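Local coordinates for protein beta-mannosidase (Trichoderma harzianum, PDB 4CVU) that probably hydrolyses terminal beta-linked mannose residues from the non-reducing ends of oligosaccharides, as a fungal family 2 glycoside hydrolase, at residues Gly347-Thr359 with Ser531-Trp543. Residues are numbered along the deposited sequence; the frame is centred on the assembly and turned at random.
With NAG (2-acetamido-2-deoxy-beta-D-glucopyranose), chain F.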
loop_
_atom_site.group_PDB
_atom_site.type_symbol
_atom_site.label_atom_id
_atom_site.label_comp_id
_atom_site.label_asym_id
_atom_site.label_seq_id
_atom_site.Cartn_x
_atom_site.Cartn_y
_atom_site.Cartn_z
ATOM N N GLY A 347 21.093 -15.189 -38.918
ATOM C CA GLY A 347 20.118 -15.648 -39.905
ATOM C C GLY A 347 20.468 -15.156 -41.300
ATOM O O GLY A 347 21.142 -14.122 -41.463
ATOM N N PHE A 348 20.029 -15.910 -42.299
ATOM C CA PHE A 348 20.148 -15.524 -43.684
ATOM C C PHE A 348 18.818 -14.988 -44.137
ATOM O O PHE A 348 17.871 -15.742 -44.317
ATOM C CB PHE A 348 20.579 -16.719 -44.555
ATOM C CG PHE A 348 21.991 -17.132 -44.332
ATOM C CD1 PHE A 348 22.320 -17.990 -43.296
ATOM C CD2 PHE A 348 23.009 -16.657 -45.162
ATOM C CE1 PHE A 348 23.643 -18.371 -43.095
ATOM C CE2 PHE A 348 24.321 -17.021 -44.961
ATOM C CZ PHE A 348 24.639 -17.881 -43.929
ATOM N N ARG A 349 18.754 -13.664 -44.260
ATOM C CA ARG A 349 17.598 -12.991 -44.830
ATOM C C ARG A 349 17.921 -11.569 -45.214
ATOM O O ARG A 349 18.914 -11.004 -44.773
ATOM C CB ARG A 349 16.379 -13.010 -43.876
ATOM C CG ARG A 349 16.666 -12.685 -42.417
ATOM C CD ARG A 349 16.668 -11.199 -42.116
ATOM N NE ARG A 349 17.997 -10.643 -42.292
ATOM C CZ ARG A 349 18.473 -9.602 -41.619
ATOM N NH1 ARG A 349 17.742 -9.001 -40.698
ATOM N NH2 ARG A 349 19.703 -9.177 -41.872
ATOM N N THR A 350 17.083 -11.017 -46.073
ATOM C CA THR A 350 17.165 -9.615 -46.434
ATOM C C THR A 350 15.966 -8.928 -45.824
ATOM O O THR A 350 14.849 -9.472 -45.857
ATOM C CB THR A 350 17.176 -9.383 -47.962
ATOM O OG1 THR A 350 15.946 -9.811 -48.529
ATOM C CG2 THR A 350 18.370 -10.109 -48.613
ATOM N N ILE A 351 16.196 -7.769 -45.226
ATOM C CA ILE A 351 15.118 -6.913 -44.773
ATOM C C ILE A 351 15.339 -5.503 -45.264
ATOM O O ILE A 351 16.343 -4.882 -44.946
ATOM C CB ILE A 351 14.923 -6.976 -43.239
ATOM C CG1 ILE A 351 13.689 -6.138 -42.798
ATOM C CG2 ILE A 351 16.184 -6.547 -42.493
ATOM C CD1 ILE A 351 12.373 -6.718 -43.205
ATOM N N LEU A 352 14.406 -5.033 -46.093
ATOM C CA LEU A 352 14.448 -3.720 -46.685
ATOM C C LEU A 352 13.423 -2.801 -46.036
ATOM O O LEU A 352 12.250 -3.200 -45.874
ATOM C CB LEU A 352 14.076 -3.836 -48.164
ATOM C CG LEU A 352 13.990 -2.508 -48.944
ATOM C CD1 LEU A 352 15.360 -1.873 -49.076
ATOM C CD2 LEU A 352 13.396 -2.772 -50.317
ATOM N N PHE A 353 13.844 -1.599 -45.665
ATOM C CA PHE A 353 12.921 -0.518 -45.380
ATOM C C PHE A 353 12.912 0.369 -46.618
ATOM O O PHE A 353 13.921 0.952 -46.968
ATOM C CB PHE A 353 13.297 0.293 -44.138
ATOM C CG PHE A 353 12.541 1.600 -44.025
ATOM C CD1 PHE A 353 11.153 1.612 -43.915
ATOM C CD2 PHE A 353 13.212 2.815 -44.032
ATOM C CE1 PHE A 353 10.450 2.818 -43.842
ATOM C CE2 PHE A 353 12.516 4.025 -43.972
ATOM C CZ PHE A 353 11.141 4.026 -43.854
ATOM N N SER A 354 11.746 0.478 -47.245
ATOM C CA SER A 354 11.600 1.161 -48.522
ATOM C C SER A 354 10.928 2.517 -48.322
ATOM O O SER A 354 9.758 2.567 -47.946
ATOM C CB SER A 354 10.764 0.284 -49.465
ATOM O OG SER A 354 10.596 0.933 -50.718
ATOM N N SER A 355 11.676 3.587 -48.546
ATOM C CA SER A 355 11.207 4.957 -48.381
ATOM C C SER A 355 11.448 5.886 -49.581
ATOM O O SER A 355 11.330 7.100 -49.453
ATOM C CB SER A 355 11.871 5.573 -47.152
ATOM O OG SER A 355 13.231 5.307 -47.155
ATOM N N GLY A 356 11.789 5.326 -50.728
ATOM C CA GLY A 356 12.093 6.109 -51.928
ATOM C C GLY A 356 10.832 6.356 -52.695
ATOM O O GLY A 356 9.729 5.979 -52.231
ATOM N N ASN A 357 10.975 6.964 -53.878
ATOM C CA ASN A 357 9.809 7.368 -54.664
ATOM C C ASN A 357 8.905 6.203 -55.067
ATOM O O ASN A 357 9.381 5.099 -55.336
ATOM C CB ASN A 357 10.227 8.067 -55.961
ATOM C CG ASN A 357 10.822 9.439 -55.753
ATOM O OD1 ASN A 357 10.710 10.048 -54.699
ATOM N ND2 ASN A 357 11.474 9.932 -56.793
ATOM N N ILE A 358 7.610 6.488 -55.167
ATOM C CA ILE A 358 6.664 5.580 -55.775
ATOM C C ILE A 358 6.993 5.525 -57.263
ATOM O O ILE A 358 6.971 6.542 -57.926
ATOM C CB ILE A 358 5.196 6.043 -55.552
ATOM C CG1 ILE A 358 4.839 6.086 -54.057
ATOM C CG2 ILE A 358 4.212 5.140 -56.276
ATOM C CD1 ILE A 358 4.713 4.731 -53.395
ATOM N N THR A 359 7.265 4.329 -57.777
ATOM C CA THR A 359 7.754 4.155 -59.154
ATOM C C THR A 359 6.649 4.282 -60.191
ATOM O O THR A 359 5.457 4.174 -59.874
ATOM C CB THR A 359 8.402 2.771 -59.333
ATOM O OG1 THR A 359 7.398 1.763 -59.292
ATOM C CG2 THR A 359 9.439 2.482 -58.235
ATOM N N SER A 531 23.351 -4.477 -44.931
ATOM C CA SER A 531 22.086 -5.184 -44.872
ATOM C C SER A 531 20.917 -4.371 -44.254
ATOM O O SER A 531 19.751 -4.626 -44.560
ATOM C CB SER A 531 22.285 -6.492 -44.092
ATOM O OG SER A 531 22.736 -6.256 -42.781
ATOM N N ILE A 532 21.233 -3.387 -43.415
ATOM C CA ILE A 532 20.198 -2.693 -42.642
ATOM C C ILE A 532 19.938 -1.287 -43.169
ATOM O O ILE A 532 20.843 -0.455 -43.163
ATOM C CB ILE A 532 20.575 -2.595 -41.170
ATOM C CG1 ILE A 532 20.793 -4.004 -40.582
ATOM C CG2 ILE A 532 19.484 -1.838 -40.408
ATOM C CD1 ILE A 532 19.632 -4.956 -40.740
ATOM N N SER A 533 18.693 -1.034 -43.587
ATOM C CA SER A 533 18.291 0.278 -44.127
ATOM C C SER A 533 18.131 1.345 -43.030
ATOM O O SER A 533 18.073 1.031 -41.839
ATOM C CB SER A 533 16.970 0.168 -44.878
ATOM O OG SER A 533 17.025 -0.790 -45.887
ATOM N N TYR A 534 18.015 2.599 -43.450
ATOM C CA TYR A 534 18.130 3.708 -42.541
ATOM C C TYR A 534 17.167 4.789 -42.882
ATOM O O TYR A 534 16.791 4.990 -44.049
ATOM C CB TYR A 534 19.553 4.308 -42.563
ATOM C CG TYR A 534 19.786 5.445 -41.572
ATOM C CD1 TYR A 534 19.926 5.190 -40.213
ATOM C CD2 TYR A 534 19.888 6.764 -42.006
ATOM C CE1 TYR A 534 20.128 6.212 -39.303
ATOM C CE2 TYR A 534 20.114 7.807 -41.106
ATOM C CZ TYR A 534 20.227 7.524 -39.750
ATOM O OH TYR A 534 20.431 8.532 -38.840
ATOM N N SER A 535 16.767 5.502 -41.842
ATOM C CA SER A 535 16.050 6.728 -42.005
ATOM C C SER A 535 16.558 7.674 -40.925
ATOM O O SER A 535 16.801 7.238 -39.782
ATOM C CB SER A 535 14.540 6.473 -41.856
ATOM O OG SER A 535 13.819 7.690 -41.862
ATOM N N PRO A 536 16.727 8.953 -41.278
ATOM C CA PRO A 536 17.264 9.888 -40.308
ATOM C C PRO A 536 16.308 10.185 -39.126
ATOM O O PRO A 536 16.757 10.687 -38.104
ATOM C CB PRO A 536 17.542 11.141 -41.127
ATOM C CG PRO A 536 16.680 11.023 -42.334
ATOM C CD PRO A 536 16.454 9.578 -42.582
ATOM N N CYS A 537 15.006 9.885 -39.275
ATOM C CA CYS A 537 14.079 9.942 -38.127
ATOM C C CYS A 537 12.862 9.073 -38.341
ATOM O O CYS A 537 12.593 8.598 -39.456
ATOM C CB CYS A 537 13.650 11.367 -37.812
ATOM S SG CYS A 537 12.858 12.171 -39.221
ATOM N N SER A 538 12.135 8.882 -37.249
ATOM C CA SER A 538 11.040 7.916 -37.160
ATOM C C SER A 538 9.880 8.199 -38.082
ATOM O O SER A 538 9.120 7.290 -38.377
ATOM C CB SER A 538 10.486 7.899 -35.748
ATOM O OG SER A 538 9.928 9.169 -35.438
ATOM N N ALA A 539 9.705 9.454 -38.483
ATOM C CA ALA A 539 8.634 9.838 -39.378
ATOM C C ALA A 539 9.067 10.954 -40.292
ATOM O O ALA A 539 9.472 12.025 -39.826
ATOM C CB ALA A 539 7.398 10.293 -38.570
ATOM N N ASN A 540 8.961 10.721 -41.590
ATOM C CA ASN A 540 9.331 11.713 -42.574
ATOM C C ASN A 540 8.705 11.411 -43.947
ATOM O O ASN A 540 8.079 10.388 -44.151
ATOM C CB ASN A 540 10.890 11.882 -42.668
ATOM C CG ASN A 540 11.598 10.607 -43.037
ATOM O OD1 ASN A 540 11.521 10.174 -44.177
ATOM N ND2 ASN A 540 12.273 9.956 -42.043
ATOM N N ASN A 541 8.873 12.337 -44.880
ATOM C CA ASN A 541 8.289 12.215 -46.214
ATOM C C ASN A 541 9.150 11.474 -47.238
ATOM O O ASN A 541 8.864 11.507 -48.448
ATOM C CB ASN A 541 7.932 13.609 -46.740
ATOM C CG ASN A 541 6.770 14.213 -45.991
ATOM O OD1 ASN A 541 5.811 13.528 -45.680
ATOM N ND2 ASN A 541 6.860 15.479 -45.677
ATOM N N GLY A 542 10.170 10.771 -46.749
ATOM C CA GLY A 542 11.031 9.981 -47.600
ATOM C C GLY A 542 12.206 10.752 -48.154
ATOM O O GLY A 542 12.378 11.955 -47.859
ATOM N N TRP A 543 13.006 10.047 -48.960
ATOM C CA TRP A 543 14.206 10.616 -49.582
ATOM C C TRP A 543 14.045 10.831 -51.090
ATOM O O TRP A 543 13.329 10.100 -51.776
ATOM C CB TRP A 543 15.424 9.734 -49.331
ATOM C CG TRP A 543 15.284 8.276 -49.623
ATOM C CD1 TRP A 543 14.886 7.305 -48.740
ATOM C CD2 TRP A 543 15.586 7.586 -50.853
ATOM N NE1 TRP A 543 14.912 6.083 -49.343
ATOM C CE2 TRP A 543 15.346 6.223 -50.633
ATOM C CE3 TRP A 543 16.040 7.990 -52.112
ATOM C CZ2 TRP A 543 15.537 5.262 -51.635
ATOM C CZ3 TRP A 543 16.234 7.038 -53.098
ATOM C CH2 TRP A 543 15.976 5.699 -52.863
HETATM C C1 NAG F . 12.118 11.241 -56.813
HETATM C C2 NAG F . 13.397 11.382 -57.663
HETATM C C3 NAG F . 13.875 12.816 -57.730
HETATM C C4 NAG F . 12.744 13.716 -58.150
HETATM C C5 NAG F . 11.561 13.519 -57.201
HETATM C C6 NAG F . 10.344 14.342 -57.622
HETATM C C7 NAG F . 14.681 9.290 -57.639
HETATM C C8 NAG F . 15.802 8.467 -57.042
HETATM N N2 NAG F . 14.464 10.524 -57.165
HETATM O O3 NAG F . 14.888 12.849 -58.701
HETATM O O4 NAG F . 13.179 15.049 -58.127
HETATM O O5 NAG F . 11.184 12.177 -57.269
HETATM O O6 NAG F . 9.397 14.289 -56.580
HETATM O O7 NAG F . 13.995 8.817 -58.534
HETATM O O HOH W 1 16.457 -2.594 -43.453
HETATM O O HOH W 2 18.826 -7.194 -45.511
HETATM O O HOH W 3 14.607 2.839 -48.885
HETATM O O HOH W 4 14.656 6.537 -45.163
HETATM O O HOH W 5 13.459 8.401 -54.231
#
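Strand 351-354, antiparallel to 374-377, belongs to an antiparallel extension leading into the (beta/alpha)8-type barrel of family 2 glycoside hydrolases; it packs against barrel strand 534-535 and its flanks, with ordered waters bridging the two backbones. Water 1 donates to I351 O and accepts from S533 N; water 2 joins I351 N to S531 O. Further along, F353 CB meets S533 CB at 3.7 Å, and F353 CE2 reaches S535 CB at 3.8 Å. W543 packs at the far end. G356 CA sits over one face of the W543 six-membered ring, 3.7 Å from its centroid, a CH-pi contact with no side chain to intervene. With CG between the backbone N and carbonyl carbon (chi1 50°), the indole turns W543 NE1 to S355 OG in a short but bent, weak bond (2.9 Å, 117°). W543 N gives S355 O a second weak bond (3.4 Å), and N371 also donates to that oxygen. A leucine at W543 would probably leave S355 OG without its indole donor and G356 without its aromatic cover. Next to G356, N357 carries the N-linked NAG on ND2, its OD1 accepts from R557, and water 5 links N357 N to W543 O. With both direct bonds weak, cohesion probably rests largely on bridging waters and packing.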